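Glycoside Hydrolase Family 43_12 (Metagenome, PDB 7JVH) probably hydrolyses glycosidic bonds in plant cell-wall polysaccharides rich in xylose or arabinose, as a subfamily 12 member of glycoside hydrolase family 43. Local coordinates at residues Val76-Ile88 and Gln99-Pro112. Residues are numbered along the deposited sequence; the frame is centred on the assembly and turned at random.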
loop_
_atom_site.group_PDB
_atom_site.type_symbol
_atom_site.label_atom_id
_atom_site.label_comp_id
_atom_site.label_asym_id
_atom_site.label_seq_id
_atom_site.Cartn_x
_atom_site.Cartn_y
_atom_site.Cartn_z
ATOM N N VAL A 76 -5.672 -1.983 8.123
ATOM C CA VAL A 76 -4.319 -2.282 7.667
ATOM C C VAL A 76 -4.282 -2.648 6.183
ATOM O O VAL A 76 -5.315 -2.987 5.597
ATOM C CB VAL A 76 -3.674 -3.383 8.515
ATOM C CG1 VAL A 76 -3.584 -2.963 9.975
ATOM C CG2 VAL A 76 -4.426 -4.701 8.386
ATOM N N ASN A 77 -3.076 -2.569 5.603
ATOM C CA ASN A 77 -2.823 -2.718 4.173
ATOM C C ASN A 77 -1.530 -3.516 3.887
ATOM O O ASN A 77 -0.620 -3.587 4.725
ATOM C CB ASN A 77 -2.698 -1.331 3.540
ATOM C CG ASN A 77 -3.923 -0.463 3.777
ATOM O OD1 ASN A 77 -3.962 0.388 4.682
ATOM N ND2 ASN A 77 -4.941 -0.673 2.949
ATOM N N SER A 78 -1.464 -4.114 2.696
ATOM C CA SER A 78 -0.261 -4.741 2.187
ATOM C C SER A 78 0.755 -3.661 1.826
ATOM O O SER A 78 0.387 -2.514 1.609
ATOM C CB SER A 78 -0.570 -5.618 0.970
ATOM O OG SER A 78 -1.346 -4.947 0.012
ATOM N N SER A 79 2.043 -4.036 1.785
ATOM C CA SER A 79 3.135 -3.095 1.584
ATOM C C SER A 79 4.346 -3.618 0.820
ATOM O O SER A 79 5.259 -2.847 0.496
ATOM C CB SER A 79 3.589 -2.524 2.932
ATOM O OG SER A 79 3.835 -3.541 3.881
ATOM N N PHE A 80 4.393 -4.930 0.571
ATOM C CA PHE A 80 5.400 -5.540 -0.299
ATOM C C PHE A 80 6.823 -5.302 0.257
ATOM O O PHE A 80 7.085 -5.688 1.396
ATOM C CB PHE A 80 5.092 -5.117 -1.752
ATOM C CG PHE A 80 3.681 -5.448 -2.133
ATOM C CD1 PHE A 80 3.356 -6.716 -2.578
ATOM C CD2 PHE A 80 2.661 -4.541 -1.938
ATOM C CE1 PHE A 80 2.054 -7.056 -2.877
ATOM C CE2 PHE A 80 1.341 -4.901 -2.230
ATOM C CZ PHE A 80 1.050 -6.157 -2.694
ATOM N N ALA A 81 7.715 -4.656 -0.495
ATOM C CA ALA A 81 9.111 -4.475 -0.052
ATOM C C ALA A 81 9.428 -3.222 0.767
ATOM O O ALA A 81 10.587 -2.953 1.084
ATOM C CB ALA A 81 10.052 -4.571 -1.250
HETATM N N MSE A 82 8.399 -2.439 1.099
HETATM C CA MSE A 82 8.592 -1.197 1.837
HETATM C C MSE A 82 8.800 -1.538 3.309
HETATM O O MSE A 82 8.283 -2.548 3.789
HETATM C CB MSE A 82 7.388 -0.268 1.644
HETATM C CG MSE A 82 7.131 0.139 0.197
HETATM SE SE MSE A 82 5.477 1.224 0.082
HETATM C CE MSE A 82 4.977 1.615 -1.780
ATOM N N PHE A 83 9.585 -0.712 4.008
ATOM C CA PHE A 83 9.817 -0.892 5.433
ATOM C C PHE A 83 9.733 0.444 6.166
ATOM O O PHE A 83 10.334 1.426 5.733
ATOM C CB PHE A 83 11.168 -1.541 5.711
ATOM C CG PHE A 83 11.355 -1.923 7.146
ATOM C CD1 PHE A 83 10.905 -3.159 7.611
ATOM C CD2 PHE A 83 11.920 -1.041 8.045
ATOM C CE1 PHE A 83 11.067 -3.498 8.947
ATOM C CE2 PHE A 83 12.072 -1.374 9.376
ATOM C CZ PHE A 83 11.658 -2.603 9.827
ATOM N N PRO A 84 8.988 0.546 7.296
ATOM C CA PRO A 84 8.234 -0.575 7.863
ATOM C C PRO A 84 7.060 -0.976 6.996
ATOM O O PRO A 84 6.668 -0.218 6.115
ATOM C CB PRO A 84 7.751 -0.007 9.187
ATOM C CG PRO A 84 7.661 1.462 8.938
ATOM C CD PRO A 84 8.825 1.781 8.083
ATOM N N GLY A 85 6.516 -2.172 7.252
ATOM C CA GLY A 85 5.441 -2.743 6.458
ATOM C C GLY A 85 4.134 -2.765 7.214
ATOM O O GLY A 85 4.124 -2.674 8.435
ATOM N N VAL A 86 3.036 -2.884 6.460
ATOM C CA VAL A 86 1.663 -2.955 6.976
ATOM C C VAL A 86 1.327 -1.741 7.836
ATOM O O VAL A 86 1.386 -1.809 9.065
ATOM C CB VAL A 86 1.405 -4.276 7.748
ATOM C CG1 VAL A 86 -0.069 -4.414 8.145
ATOM C CG2 VAL A 86 1.873 -5.457 6.920
ATOM N N PRO A 87 0.941 -0.598 7.223
ATOM C CA PRO A 87 0.573 0.584 8.003
ATOM C C PRO A 87 -0.756 0.302 8.676
ATOM O O PRO A 87 -1.575 -0.413 8.091
ATOM C CB PRO A 87 0.445 1.674 6.945
ATOM C CG PRO A 87 0.129 0.941 5.684
ATOM C CD PRO A 87 0.798 -0.403 5.771
ATOM N N ILE A 88 -0.940 0.821 9.895
ATOM C CA ILE A 88 -2.157 0.589 10.659
ATOM C C ILE A 88 -2.809 1.917 11.077
ATOM O O ILE A 88 -2.165 2.786 11.684
ATOM C CB ILE A 88 -1.898 -0.362 11.849
ATOM C CG1 ILE A 88 -3.176 -0.554 12.678
ATOM C CG2 ILE A 88 -0.728 0.119 12.704
ATOM C CD1 ILE A 88 -3.148 -1.783 13.562
ATOM N N GLN A 99 -2.954 7.360 11.520
ATOM C CA GLN A 99 -1.960 6.290 11.424
ATOM C C GLN A 99 -1.265 6.189 12.778
ATOM O O GLN A 99 -0.620 7.146 13.219
ATOM C CB GLN A 99 -0.937 6.529 10.307
ATOM C CG GLN A 99 0.073 5.390 10.178
ATOM C CD GLN A 99 0.790 5.304 8.832
ATOM O OE1 GLN A 99 0.734 6.212 8.026
ATOM N NE2 GLN A 99 1.483 4.186 8.599
ATOM N N ILE A 100 -1.427 5.033 13.441
ATOM C CA ILE A 100 -0.845 4.780 14.761
ATOM C C ILE A 100 0.506 4.069 14.676
ATOM O O ILE A 100 1.197 3.914 15.683
ATOM C CB ILE A 100 -1.804 3.995 15.684
ATOM C CG1 ILE A 100 -2.075 2.586 15.149
ATOM C CG2 ILE A 100 -3.109 4.767 15.844
ATOM C CD1 ILE A 100 -2.954 1.752 16.059
ATOM N N GLY A 101 0.873 3.642 13.464
ATOM C CA GLY A 101 2.179 3.086 13.189
ATOM C C GLY A 101 2.159 2.145 12.002
ATOM O O GLY A 101 1.350 2.292 11.078
ATOM N N ASN A 102 3.080 1.178 12.027
ATOM C CA ASN A 102 3.164 0.122 11.040
ATOM C C ASN A 102 3.385 -1.173 11.823
ATOM O O ASN A 102 4.280 -1.233 12.664
ATOM C CB ASN A 102 4.317 0.394 10.064
ATOM C CG ASN A 102 4.130 1.682 9.269
ATOM O OD1 ASN A 102 3.663 1.650 8.131
ATOM N ND2 ASN A 102 4.483 2.827 9.868
ATOM N N VAL A 103 2.556 -2.192 11.564
ATOM C CA VAL A 103 2.518 -3.401 12.396
ATOM C C VAL A 103 3.848 -4.150 12.380
ATOM O O VAL A 103 4.320 -4.599 13.431
ATOM C CB VAL A 103 1.337 -4.343 12.029
ATOM C CG1 VAL A 103 1.401 -5.643 12.816
ATOM C CG2 VAL A 103 0.009 -3.639 12.260
ATOM N N LEU A 104 4.455 -4.270 11.195
ATOM C CA LEU A 104 5.759 -4.910 11.040
ATOM C C LEU A 104 6.828 -3.828 10.932
ATOM O O LEU A 104 7.169 -3.386 9.830
ATOM C CB LEU A 104 5.773 -5.838 9.811
ATOM C CG LEU A 104 4.637 -6.872 9.718
ATOM C CD1 LEU A 104 4.802 -7.757 8.501
ATOM C CD2 LEU A 104 4.544 -7.744 10.957
ATOM N N ASP A 105 7.347 -3.404 12.093
ATOM C CA ASP A 105 8.319 -2.318 12.189
ATOM C C ASP A 105 9.683 -2.686 12.794
ATOM O O ASP A 105 10.548 -1.822 12.952
ATOM C CB ASP A 105 7.704 -1.129 12.947
ATOM C CG ASP A 105 7.251 -1.482 14.359
ATOM O OD1 ASP A 105 7.340 -2.658 14.757
ATOM O OD2 ASP A 105 6.815 -0.565 15.079
ATOM N N ARG A 106 9.874 -3.963 13.137
ATOM C CA ARG A 106 11.172 -4.473 13.560
ATOM C C ARG A 106 11.708 -5.409 12.484
ATOM O O ARG A 106 10.938 -6.063 11.771
ATOM C CB ARG A 106 11.064 -5.210 14.892
ATOM C CG ARG A 106 10.643 -4.333 16.055
ATOM C CD ARG A 106 10.788 -5.057 17.382
ATOM N NE ARG A 106 10.006 -6.297 17.422
ATOM C CZ ARG A 106 8.688 -6.369 17.612
ATOM N NH1 ARG A 106 7.967 -5.272 17.791
ATOM N NH2 ARG A 106 8.089 -7.551 17.625
ATOM N N THR A 107 13.044 -5.451 12.362
ATOM C CA THR A 107 13.733 -6.338 11.430
ATOM C C THR A 107 13.485 -7.806 11.748
ATOM O O THR A 107 13.512 -8.638 10.858
ATOM C CB THR A 107 15.234 -6.001 11.379
ATOM O OG1 THR A 107 15.370 -4.678 10.836
ATOM C CG2 THR A 107 16.006 -6.967 10.486
ATOM N N SER A 108 13.215 -8.111 13.021
ATOM C CA SER A 108 12.839 -9.467 13.459
ATOM C C SER A 108 11.468 -9.930 12.953
ATOM O O SER A 108 11.158 -11.111 12.995
ATOM C CB SER A 108 12.877 -9.565 14.981
ATOM O OG SER A 108 11.971 -8.644 15.555
ATOM N N GLN A 109 10.642 -8.983 12.502
ATOM C CA GLN A 109 9.336 -9.277 11.912
ATOM C C GLN A 109 9.399 -9.296 10.389
ATOM O O GLN A 109 8.626 -10.000 9.737
ATOM C CB GLN A 109 8.312 -8.224 12.347
ATOM C CG GLN A 109 8.010 -8.194 13.841
ATOM C CD GLN A 109 7.271 -6.920 14.263
ATOM O OE1 GLN A 109 7.669 -5.806 13.894
ATOM N NE2 GLN A 109 6.208 -7.083 15.053
ATOM N N LEU A 110 10.322 -8.505 9.829
ATOM C CA LEU A 110 10.402 -8.240 8.391
ATOM C C LEU A 110 11.769 -7.669 8.042
ATOM O O LEU A 110 12.162 -6.617 8.554
ATOM C CB LEU A 110 9.299 -7.256 7.986
ATOM C CG LEU A 110 9.277 -6.629 6.591
ATOM C CD1 LEU A 110 9.084 -7.659 5.488
ATOM C CD2 LEU A 110 8.173 -5.590 6.524
ATOM N N ASP A 111 12.489 -8.372 7.160
ATOM C CA ASP A 111 13.848 -8.029 6.766
ATOM C C ASP A 111 13.936 -8.126 5.248
ATOM O O ASP A 111 14.373 -9.148 4.712
ATOM C CB ASP A 111 14.835 -8.985 7.436
ATOM C CG ASP A 111 16.275 -8.750 7.024
ATOM O OD1 ASP A 111 16.554 -7.734 6.381
ATOM O OD2 ASP A 111 17.135 -9.594 7.343
ATOM N N PRO A 112 13.521 -7.067 4.512
ATOM C CA PRO A 112 13.374 -7.150 3.063
ATOM C C PRO A 112 14.625 -6.765 2.253
ATOM O O PRO A 112 14.492 -6.391 1.090
ATOM C CB PRO A 112 12.226 -6.168 2.801
ATOM C CG PRO A 112 12.306 -5.155 3.919
ATOM C CD PRO A 112 13.142 -5.744 5.030
#
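Phe83 is the large bump of this contact, and the hollow that receives it is the curl of chain from Leu104 to Pro112. With CG anti to the backbone N (chi1 -172°), its ring reaches into the curl, where carbonyl oxygens gather: CE1 lies 3.3 Å from Leu110 O, CZ lies 3.4 Å from Asp105 O, and Arg106 O sits at the edge near the ring plane, where the slightly positive C-H rim probably suits it. Gln109 OE1 helps hold the curl shut by accepting the N-H of Arg106.

Leu110 runs alongside Phe83 the opposite way, its CD2 3.8 Å from CD1 of the ring. The same methyl lies over Gly85, where the lack of a side chain makes room for it. Gly85 and Leu104 form a hydrogen-bonded antiparallel pair.

Pro84, entered through a cis peptide, sets its CG 3.6 Å from Asn102 CG, while Asn102 OD1 rests by Pro87 CA. Pro87 faces Asn102 in a non-hydrogen-bonded pair, so the missing N-H costs no bond between these two strands. At the backbone angles of Gly101 a side chain would jam against the carbonyl oxygen of Ile100, so glycine fits; its own oxygen accepts Ile88 N at 3.0 Å and Gln99 NE2 at 3.1 Å from opposite faces of its carbonyl plane. Val103 CG2 packs 3.8 Å from Ile88 CB.

Pro87, Ile88 and Gln99 to Asn102 belong to the outer hairpin, strands 85-91 and 98-102, of the first four-stranded blade in the five-bladed beta-propeller of family 43; the curl 104-112 follows it. Val103, Leu104 and Leu110 lean on strand 134-142 of the next blade, Val86 and Leu104 also touch Ile121 of strand 120-129, and strand 82-83 pairs with strand 399-400.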